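Local coordinates for protein mucin-like protocadherin (Homo sapiens, PDB 6OAE) that probably joins neighbouring microvilli through calcium-dependent heterophilic adhesion with CDHR2, this piece being its first two extracellular cadherin repeats, at residues Asp92-Thr104 and Leu179-His193. Numbering follows the deposited sequence.
Sequences DVNDNAPEFPFKT and LLVRDTPGENVEPSH. With CA (calcium ion), chain C; CA (calcium ion), chain E; CA (calcium ion), chain D.
The backbone of A97 runs closest to that of H193, with 5.0 Å between their CA atoms, where the extended 92-104 linker passes the end of strand 179-182 and the loop that follows it. Nearby, N94 and D183 face each other across a shared calcium ion, which also takes the carbonyl oxygen of N96; the metal, bound by both, reconciles N94 OD1 and D183 OD2 at a separation of 2.8 Å. The N94 amide, turned 72° from the carboxylate, sends ND2 to D183 OD1 at 3.2 Å, meeting that oxygen from above the carboxylate plane. From the opposite face H193 N reaches the same OD1, leaving it gripped by two donors. H193 ND1 in turn bonds D183 OD2 at 2.8 Å, nearly in the imidazole plane and on the oxygen's syn lone pair, a second-shell contact that helps to fix the carboxylate's rotation. The arrangement is that of a cadherin linker, in which bound calcium is known to rigidify the junction between successive repeats: the DxNDNAPEF linker between repeats EC1 and EC2 supplies ligands to three ions, D92, V93 and D95 serving the other two, while D129, D131 and D134 of EC2 complete the site of N94, N96 and D183. Cutting H193 back to an alanine removes the imidazole, which would probably leave D183 OD2 without that donor and the carboxylate freer to turn, and open a gap beside the backbone at N96 and A97, which lies over one face of the ring. Further along, P98 CD rests on H193 CB at 3.6 Å, and its CB lies against V181 CG1. With CG anti to its carbonyl carbon (chi1 -72°), F100 directs its ring at the strand, where CZ meets V181 CG1 at 3.5 Å and CE1 meets L179 CD2 at 3.6 Å.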
ATOM      1  N   ASP A  92       7.769   4.672  -0.170  1.00 25.89           N
ATOM      2  CA  ASP A  92       6.444   4.167  -0.588  1.00 26.74           C
ATOM      3  C   ASP A  92       5.732   5.241  -1.412  1.00 26.67           C
ATOM      4  O   ASP A  92       5.803   6.465  -1.064  1.00 25.21           O
ATOM      5  CB  ASP A  92       5.601   3.726   0.610  1.00 28.30           C
ATOM      6  CG  ASP A  92       4.253   3.178   0.178  1.00 29.31           C
ATOM      7  OD1 ASP A  92       4.208   2.435  -0.867  1.00 27.82           O
ATOM      8  OD2 ASP A  92       3.247   3.529   0.848  1.00 31.74           O
ATOM      9  N   VAL A  93       5.084   4.794  -2.473  1.00 25.42           N
ATOM     10  CA  VAL A  93       4.186   5.580  -3.356  1.00 26.56           C
ATOM     11  C   VAL A  93       2.802   4.924  -3.249  1.00 25.95           C
ATOM     12  O   VAL A  93       2.732   3.679  -3.039  1.00 24.90           O
ATOM     13  CB  VAL A  93       4.740   5.593  -4.795  1.00 28.05           C
ATOM     14  CG1 VAL A  93       3.709   6.048  -5.829  1.00 29.95           C
ATOM     15  CG2 VAL A  93       6.013   6.440  -4.888  1.00 29.13           C
ATOM     16  N   ASN A  94       1.741   5.713  -3.365  1.00 25.94           N
ATOM     17  CA  ASN A  94       0.357   5.179  -3.438  1.00 26.01           C
ATOM     18  C   ASN A  94       0.185   4.604  -4.846  1.00 25.21           C
ATOM     19  O   ASN A  94      -0.331   5.321  -5.731  1.00 23.73           O
ATOM     20  CB  ASN A  94      -0.674   6.258  -3.054  1.00 26.95           C
ATOM     21  CG  ASN A  94      -2.090   5.729  -3.108  1.00 27.04           C
ATOM     22  OD1 ASN A  94      -2.279   4.526  -3.239  1.00 25.03           O
ATOM     23  ND2 ASN A  94      -3.078   6.614  -3.018  1.00 27.91           N
ATOM     24  N   ASP A  95       0.628   3.363  -5.069  1.00 24.55           N
ATOM     25  CA  ASP A  95       0.674   2.734  -6.416  1.00 25.55           C
ATOM     26  C   ASP A  95      -0.264   1.514  -6.502  1.00 25.71           C
ATOM     27  O   ASP A  95      -0.257   0.846  -7.566  1.00 26.48           O
ATOM     28  CB  ASP A  95       2.120   2.387  -6.817  1.00 24.54           C
ATOM     29  CG  ASP A  95       2.849   1.378  -5.950  1.00 24.05           C
ATOM     30  OD1 ASP A  95       2.487   1.230  -4.769  1.00 24.76           O
ATOM     31  OD2 ASP A  95       3.824   0.730  -6.467  1.00 23.31           O
ATOM     32  N   ASN A  96      -1.049   1.240  -5.454  1.00 25.52           N
ATOM     33  CA  ASN A  96      -2.004   0.109  -5.378  1.00 24.45           C
ATOM     34  C   ASN A  96      -3.399   0.659  -5.079  1.00 25.31           C
ATOM     35  O   ASN A  96      -3.517   1.630  -4.300  1.00 23.87           O
ATOM     36  CB  ASN A  96      -1.562  -0.928  -4.341  1.00 24.04           C
ATOM     37  CG  ASN A  96      -0.306  -1.656  -4.779  1.00 24.71           C
ATOM     38  OD1 ASN A  96      -0.374  -2.622  -5.530  1.00 26.52           O
ATOM     39  ND2 ASN A  96       0.840  -1.203  -4.319  1.00 23.57           N
ATOM     40  N   ALA A  97      -4.420   0.072  -5.706  1.00 24.85           N
ATOM     41  CA  ALA A  97      -5.837   0.452  -5.504  1.00 24.42           C
ATOM     42  C   ALA A  97      -6.417  -0.445  -4.415  1.00 25.38           C
ATOM     43  O   ALA A  97      -6.029  -1.613  -4.281  1.00 24.92           O
ATOM     44  CB  ALA A  97      -6.609   0.349  -6.799  1.00 24.10           C
ATOM     45  N   PRO A  98      -7.342   0.064  -3.572  1.00 24.81           N
ATOM     46  CA  PRO A  98      -8.035  -0.800  -2.627  1.00 25.47           C
ATOM     47  C   PRO A  98      -8.971  -1.696  -3.443  1.00 25.79           C
ATOM     48  O   PRO A  98      -9.439  -1.297  -4.494  1.00 25.56           O
ATOM     49  CB  PRO A  98      -8.774   0.166  -1.684  1.00 25.84           C
ATOM     50  CG  PRO A  98      -8.962   1.425  -2.526  1.00 25.23           C
ATOM     51  CD  PRO A  98      -7.770   1.463  -3.466  1.00 25.45           C
ATOM     52  N   GLU A  99      -9.188  -2.909  -2.947  1.00 28.19           N
ATOM     53  CA  GLU A  99     -10.046  -3.910  -3.602  1.00 28.98           C
ATOM     54  C   GLU A  99     -10.961  -4.522  -2.556  1.00 27.15           C
ATOM     55  O   GLU A  99     -10.454  -4.906  -1.492  1.00 27.29           O
ATOM     56  CB  GLU A  99      -9.186  -4.996  -4.241  1.00 31.95           C
ATOM     57  CG  GLU A  99      -8.389  -4.507  -5.424  1.00 36.15           C
ATOM     58  CD  GLU A  99      -7.317  -5.478  -5.892  1.00 37.91           C
ATOM     59  OE1 GLU A  99      -7.411  -6.666  -5.542  1.00 40.85           O
ATOM     60  OE2 GLU A  99      -6.395  -5.030  -6.599  1.00 46.60           O
ATOM     61  N   PHE A 100     -12.252  -4.578  -2.853  1.00 27.31           N
ATOM     62  CA  PHE A 100     -13.234  -5.343  -2.057  1.00 26.52           C
ATOM     63  C   PHE A 100     -13.124  -6.794  -2.494  1.00 29.09           C
ATOM     64  O   PHE A 100     -12.879  -7.039  -3.673  1.00 29.28           O
ATOM     65  CB  PHE A 100     -14.652  -4.863  -2.305  1.00 26.07           C
ATOM     66  CG  PHE A 100     -14.989  -3.517  -1.724  1.00 24.41           C
ATOM     67  CD1 PHE A 100     -15.080  -3.349  -0.347  1.00 23.51           C
ATOM     68  CD2 PHE A 100     -15.254  -2.435  -2.557  1.00 23.60           C
ATOM     69  CE1 PHE A 100     -15.424  -2.118   0.189  1.00 23.29           C
ATOM     70  CE2 PHE A 100     -15.595  -1.201  -2.016  1.00 22.77           C
ATOM     71  CZ  PHE A 100     -15.685  -1.051  -0.651  1.00 23.29           C
ATOM     72  N   PRO A 101     -13.261  -7.776  -1.578  1.00 30.22           N
ATOM     73  CA  PRO A 101     -13.362  -9.192  -1.982  1.00 30.80           C
ATOM     74  C   PRO A 101     -14.738  -9.637  -2.536  1.00 31.29           C
ATOM     75  O   PRO A 101     -14.941 -10.837  -2.699  1.00 32.77           O
ATOM     76  CB  PRO A 101     -12.989  -9.892  -0.670  1.00 30.10           C
ATOM     77  CG  PRO A 101     -13.551  -8.985   0.411  1.00 30.24           C
ATOM     78  CD  PRO A 101     -13.244  -7.595  -0.114  1.00 29.65           C
ATOM     79  N   PHE A 102     -15.646  -8.699  -2.841  1.00 30.68           N
ATOM     80  CA  PHE A 102     -16.973  -8.942  -3.461  1.00 29.77           C
ATOM     81  C   PHE A 102     -17.335  -7.776  -4.374  1.00 30.72           C
ATOM     82  O   PHE A 102     -16.771  -6.648  -4.174  1.00 28.89           O
ATOM     83  CB  PHE A 102     -18.046  -9.108  -2.370  1.00 30.55           C
ATOM     84  CG  PHE A 102     -18.183  -7.904  -1.471  1.00 30.02           C
ATOM     85  CD1 PHE A 102     -17.314  -7.713  -0.404  1.00 30.67           C
ATOM     86  CD2 PHE A 102     -19.161  -6.954  -1.706  1.00 30.49           C
ATOM     87  CE1 PHE A 102     -17.421  -6.592   0.411  1.00 31.26           C
ATOM     88  CE2 PHE A 102     -19.271  -5.841  -0.880  1.00 30.65           C
ATOM     89  CZ  PHE A 102     -18.406  -5.669   0.172  1.00 29.92           C
ATOM     90  N   LYS A 103     -18.258  -8.007  -5.315  1.00 29.73           N
ATOM     91  CA  LYS A 103     -18.791  -6.977  -6.245  1.00 32.92           C
ATOM     92  C   LYS A 103     -20.174  -6.526  -5.759  1.00 33.60           C
ATOM     93  O   LYS A 103     -20.385  -5.324  -5.562  1.00 31.89           O
ATOM     94  CB  LYS A 103     -18.905  -7.524  -7.667  1.00 35.50           C
ATOM     95  CG  LYS A 103     -17.603  -7.991  -8.301  1.00 38.09           C
ATOM     96  CD  LYS A 103     -17.838  -8.822  -9.573  1.00 40.63           C
ATOM     97  CE  LYS A 103     -16.571  -9.456 -10.100  1.00 41.58           C
ATOM     98  NZ  LYS A 103     -15.620  -8.419 -10.554  1.00 43.66           N
ATOM     99  N   THR A 104     -21.093  -7.473  -5.627  1.00 35.50           N
ATOM    100  CA  THR A 104     -22.464  -7.269  -5.094  1.00 35.39           C
ATOM    101  C   THR A 104     -22.740  -8.410  -4.122  1.00 35.10           C
ATOM    102  O   THR A 104     -22.427  -9.573  -4.473  1.00 35.45           O
ATOM    103  CB  THR A 104     -23.555  -7.241  -6.168  1.00 36.75           C
ATOM    104  OG1 THR A 104     -23.313  -6.226  -7.148  1.00 41.84           O
ATOM    105  CG2 THR A 104     -24.921  -7.006  -5.554  1.00 37.25           C
ATOM    106  N   LEU A 179     -21.292   0.918  -1.768  1.00 23.58           N
ATOM    107  CA  LEU A 179     -20.190   1.049  -0.799  1.00 23.40           C
ATOM    108  C   LEU A 179     -18.954   1.469  -1.587  1.00 22.62           C
ATOM    109  O   LEU A 179     -18.555   0.712  -2.482  1.00 22.99           O
ATOM    110  CB  LEU A 179     -19.982  -0.283  -0.083  1.00 23.23           C
ATOM    111  CG  LEU A 179     -18.915  -0.268   1.008  1.00 23.25           C
ATOM    112  CD1 LEU A 179     -19.244   0.712   2.123  1.00 24.26           C
ATOM    113  CD2 LEU A 179     -18.738  -1.656   1.552  1.00 23.73           C
ATOM    114  N   LEU A 180     -18.406   2.640  -1.279  1.00 21.68           N
ATOM    115  CA  LEU A 180     -17.183   3.169  -1.927  1.00 23.47           C
ATOM    116  C   LEU A 180     -16.042   3.079  -0.938  1.00 22.20           C
ATOM    117  O   LEU A 180     -16.270   3.295   0.260  1.00 22.44           O
ATOM    118  CB  LEU A 180     -17.364   4.631  -2.329  1.00 25.93           C
ATOM    119  CG  LEU A 180     -18.640   4.964  -3.090  1.00 29.98           C
ATOM    120  CD1 LEU A 180     -18.662   6.446  -3.437  1.00 32.62           C
ATOM    121  CD2 LEU A 180     -18.760   4.121  -4.339  1.00 31.42           C
ATOM    122  N   VAL A 181     -14.843   2.814  -1.428  1.00 21.23           N
ATOM    123  CA  VAL A 181     -13.643   2.925  -0.571  1.00 21.15           C
ATOM    124  C   VAL A 181     -12.616   3.713  -1.373  1.00 21.62           C
ATOM    125  O   VAL A 181     -12.549   3.495  -2.598  1.00 22.25           O
ATOM    126  CB  VAL A 181     -13.120   1.551  -0.112  1.00 20.75           C
ATOM    127  CG1 VAL A 181     -12.661   0.672  -1.279  1.00 21.00           C
ATOM    128  CG2 VAL A 181     -12.025   1.710   0.923  1.00 21.19           C
ATOM    129  N   ARG A 182     -11.877   4.596  -0.714  1.00 21.49           N
ATOM    130  CA  ARG A 182     -10.723   5.295  -1.333  1.00 22.45           C
ATOM    131  C   ARG A 182      -9.552   5.169  -0.364  1.00 22.33           C
ATOM    132  O   ARG A 182      -9.800   4.936   0.852  1.00 21.06           O
ATOM    133  CB  ARG A 182     -11.071   6.741  -1.716  1.00 23.61           C
ATOM    134  CG  ARG A 182     -11.434   7.628  -0.543  1.00 25.14           C
ATOM    135  CD  ARG A 182     -11.562   9.118  -0.840  1.00 26.83           C
ATOM    136  NE  ARG A 182     -11.783   9.817   0.426  1.00 27.03           N
ATOM    137  CZ  ARG A 182     -12.965  10.001   1.029  1.00 30.38           C
ATOM    138  NH1 ARG A 182     -14.099   9.565   0.498  1.00 31.89           N
ATOM    139  NH2 ARG A 182     -13.012  10.647   2.180  1.00 29.78           N
ATOM    140  N   ASP A 183      -8.326   5.332  -0.873  1.00 22.29           N
ATOM    141  CA  ASP A 183      -7.085   5.165  -0.070  1.00 22.46           C
ATOM    142  C   ASP A 183      -6.492   6.532   0.303  1.00 23.98           C
ATOM    143  O   ASP A 183      -5.328   6.566   0.664  1.00 23.37           O
ATOM    144  CB  ASP A 183      -6.094   4.276  -0.812  1.00 22.91           C
ATOM    145  CG  ASP A 183      -5.715   4.740  -2.208  1.00 22.39           C
ATOM    146  OD1 ASP A 183      -6.138   5.860  -2.628  1.00 21.60           O
ATOM    147  OD2 ASP A 183      -5.019   3.953  -2.874  1.00 23.42           O
ATOM    148  N   THR A 184      -7.271   7.614   0.206  1.00 23.80           N
ATOM    149  CA  THR A 184      -6.862   8.988   0.588  1.00 23.65           C
ATOM    150  C   THR A 184      -7.988   9.650   1.373  1.00 24.41           C
ATOM    151  O   THR A 184      -9.163   9.392   1.124  1.00 23.85           O
ATOM    152  CB  THR A 184      -6.491   9.822  -0.643  1.00 24.01           C
ATOM    153  OG1 THR A 184      -7.646   9.970  -1.483  1.00 24.05           O
ATOM    154  CG2 THR A 184      -5.328   9.213  -1.394  1.00 23.83           C
ATOM    155  N   PRO A 185      -7.682  10.531   2.340  1.00 25.37           N
ATOM    156  CA  PRO A 185      -8.731  11.251   3.050  1.00 25.81           C
ATOM    157  C   PRO A 185      -9.538  12.151   2.100  1.00 27.57           C
ATOM    158  O   PRO A 185     -10.722  12.264   2.288  1.00 28.56           O
ATOM    159  CB  PRO A 185      -7.996  12.133   4.070  1.00 26.00           C
ATOM    160  CG  PRO A 185      -6.573  11.659   4.079  1.00 27.06           C
ATOM    161  CD  PRO A 185      -6.332  10.871   2.815  1.00 26.40           C
ATOM    162  N   GLY A 186      -8.854  12.755   1.121  1.00 29.72           N
ATOM    163  CA  GLY A 186      -9.426  13.692   0.137  1.00 32.84           C
ATOM    164  C   GLY A 186     -10.020  12.951  -1.048  1.00 34.64           C
ATOM    165  O   GLY A 186      -9.410  11.952  -1.505  1.00 31.35           O
ATOM    166  N   GLU A 187     -11.168  13.414  -1.531  1.00 37.24           N
ATOM    167  CA  GLU A 187     -11.885  12.783  -2.670  1.00 43.00           C
ATOM    168  C   GLU A 187     -11.255  13.182  -4.009  1.00 42.63           C
ATOM    169  O   GLU A 187     -11.352  12.384  -4.950  1.00 42.29           O
ATOM    170  CB  GLU A 187     -13.355  13.195  -2.663  1.00 44.51           C
ATOM    171  CG  GLU A 187     -14.119  12.673  -1.466  1.00 47.71           C
ATOM    172  CD  GLU A 187     -15.593  13.029  -1.490  1.00 51.52           C
ATOM    173  OE1 GLU A 187     -16.264  12.868  -0.444  1.00 52.83           O
ATOM    174  OE2 GLU A 187     -16.068  13.473  -2.565  1.00 53.70           O
ATOM    175  N   ASN A 188     -10.638  14.364  -4.092  1.00 43.56           N
ATOM    176  CA  ASN A 188     -10.239  14.998  -5.381  1.00 43.35           C
ATOM    177  C   ASN A 188      -8.721  15.134  -5.501  1.00 42.86           C
ATOM    178  O   ASN A 188      -8.285  15.895  -6.378  1.00 44.64           O
ATOM    179  CB  ASN A 188     -10.910  16.367  -5.542  1.00 43.71           C
ATOM    180  CG  ASN A 188     -12.388  16.336  -5.207  1.00 43.77           C
ATOM    181  OD1 ASN A 188     -12.884  17.205  -4.505  1.00 45.19           O
ATOM    182  ND2 ASN A 188     -13.099  15.338  -5.691  1.00 44.08           N
ATOM    183  N   VAL A 189      -7.939  14.429  -4.682  1.00 41.88           N
ATOM    184  CA  VAL A 189      -6.444  14.507  -4.731  1.00 41.48           C
ATOM    185  C   VAL A 189      -5.912  13.418  -5.677  1.00 42.48           C
ATOM    186  O   VAL A 189      -6.685  12.500  -6.022  1.00 42.11           O
ATOM    187  CB  VAL A 189      -5.818  14.408  -3.330  1.00 41.31           C
ATOM    188  CG1 VAL A 189      -6.342  15.520  -2.421  1.00 42.32           C
ATOM    189  CG2 VAL A 189      -6.024  13.031  -2.697  1.00 40.30           C
ATOM    190  N   GLU A 190      -4.634  13.534  -6.051  1.00 43.81           N
ATOM    191  CA  GLU A 190      -3.894  12.638  -6.982  1.00 45.30           C
ATOM    192  C   GLU A 190      -2.517  12.317  -6.385  1.00 42.13           C
ATOM    193  O   GLU A 190      -1.794  13.231  -6.012  1.00 42.81           O
ATOM    194  CB  GLU A 190      -3.816  13.333  -8.345  1.00 50.02           C
ATOM    195  CG  GLU A 190      -5.146  13.292  -9.094  1.00 53.65           C
ATOM    196  CD  GLU A 190      -5.483  14.453 -10.020  1.00 58.59           C
ATOM    197  OE1 GLU A 190      -4.806  15.506  -9.953  1.00 61.50           O
ATOM    198  OE2 GLU A 190      -6.440  14.299 -10.809  1.00 60.55           O
ATOM    199  N   PRO A 191      -2.090  11.036  -6.245  1.00 38.25           N
ATOM    200  CA  PRO A 191      -2.875   9.860  -6.638  1.00 37.83           C
ATOM    201  C   PRO A 191      -3.936   9.469  -5.591  1.00 36.03           C
ATOM    202  O   PRO A 191      -3.700   9.642  -4.396  1.00 37.13           O
ATOM    203  CB  PRO A 191      -1.800   8.769  -6.724  1.00 38.44           C
ATOM    204  CG  PRO A 191      -0.840   9.142  -5.618  1.00 38.58           C
ATOM    205  CD  PRO A 191      -0.804  10.654  -5.645  1.00 38.22           C
ATOM    206  N   SER A 192      -5.078   8.965  -6.052  1.00 33.00           N
ATOM    207  CA  SER A 192      -6.175   8.419  -5.212  1.00 30.59           C
ATOM    208  C   SER A 192      -6.876   7.300  -5.987  1.00 29.19           C
ATOM    209  O   SER A 192      -7.147   7.490  -7.159  1.00 31.59           O
ATOM    210  CB  SER A 192      -7.145   9.481  -4.800  1.00 30.17           C
ATOM    211  OG  SER A 192      -8.163   8.934  -3.969  1.00 29.54           O
ATOM    212  N   HIS A 193      -7.158   6.182  -5.344  1.00 26.62           N
ATOM    213  CA  HIS A 193      -7.798   5.022  -5.998  1.00 25.44           C
ATOM    214  C   HIS A 193      -9.098   4.721  -5.276  1.00 24.72           C
ATOM    215  O   HIS A 193      -9.093   4.778  -4.040  1.00 22.07           O
ATOM    216  CB  HIS A 193      -6.882   3.815  -5.977  1.00 26.53           C
ATOM    217  CG  HIS A 193      -5.516   4.110  -6.485  1.00 27.84           C
ATOM    218  ND1 HIS A 193      -4.462   4.278  -5.628  1.00 27.22           N
ATOM    219  CD2 HIS A 193      -5.042   4.286  -7.747  1.00 29.16           C
ATOM    220  CE1 HIS A 193      -3.371   4.531  -6.336  1.00 29.29           C
ATOM    221  NE2 HIS A 193      -3.705   4.546  -7.645  1.00 28.15           N
TER
HETATM  222 CA    CA C 302       3.291   1.424  -2.630  1.00 21.83          CA
HETATM  223 CA    CA E 304      -3.232   2.601  -2.250  1.00 23.42          CA
HETATM  224 CA    CA D 303       4.866  -0.952  -5.466  1.00 23.27          CA
HETATM  225  O   HOH W   1       5.867  -1.292  -7.629  1.00 21.40           O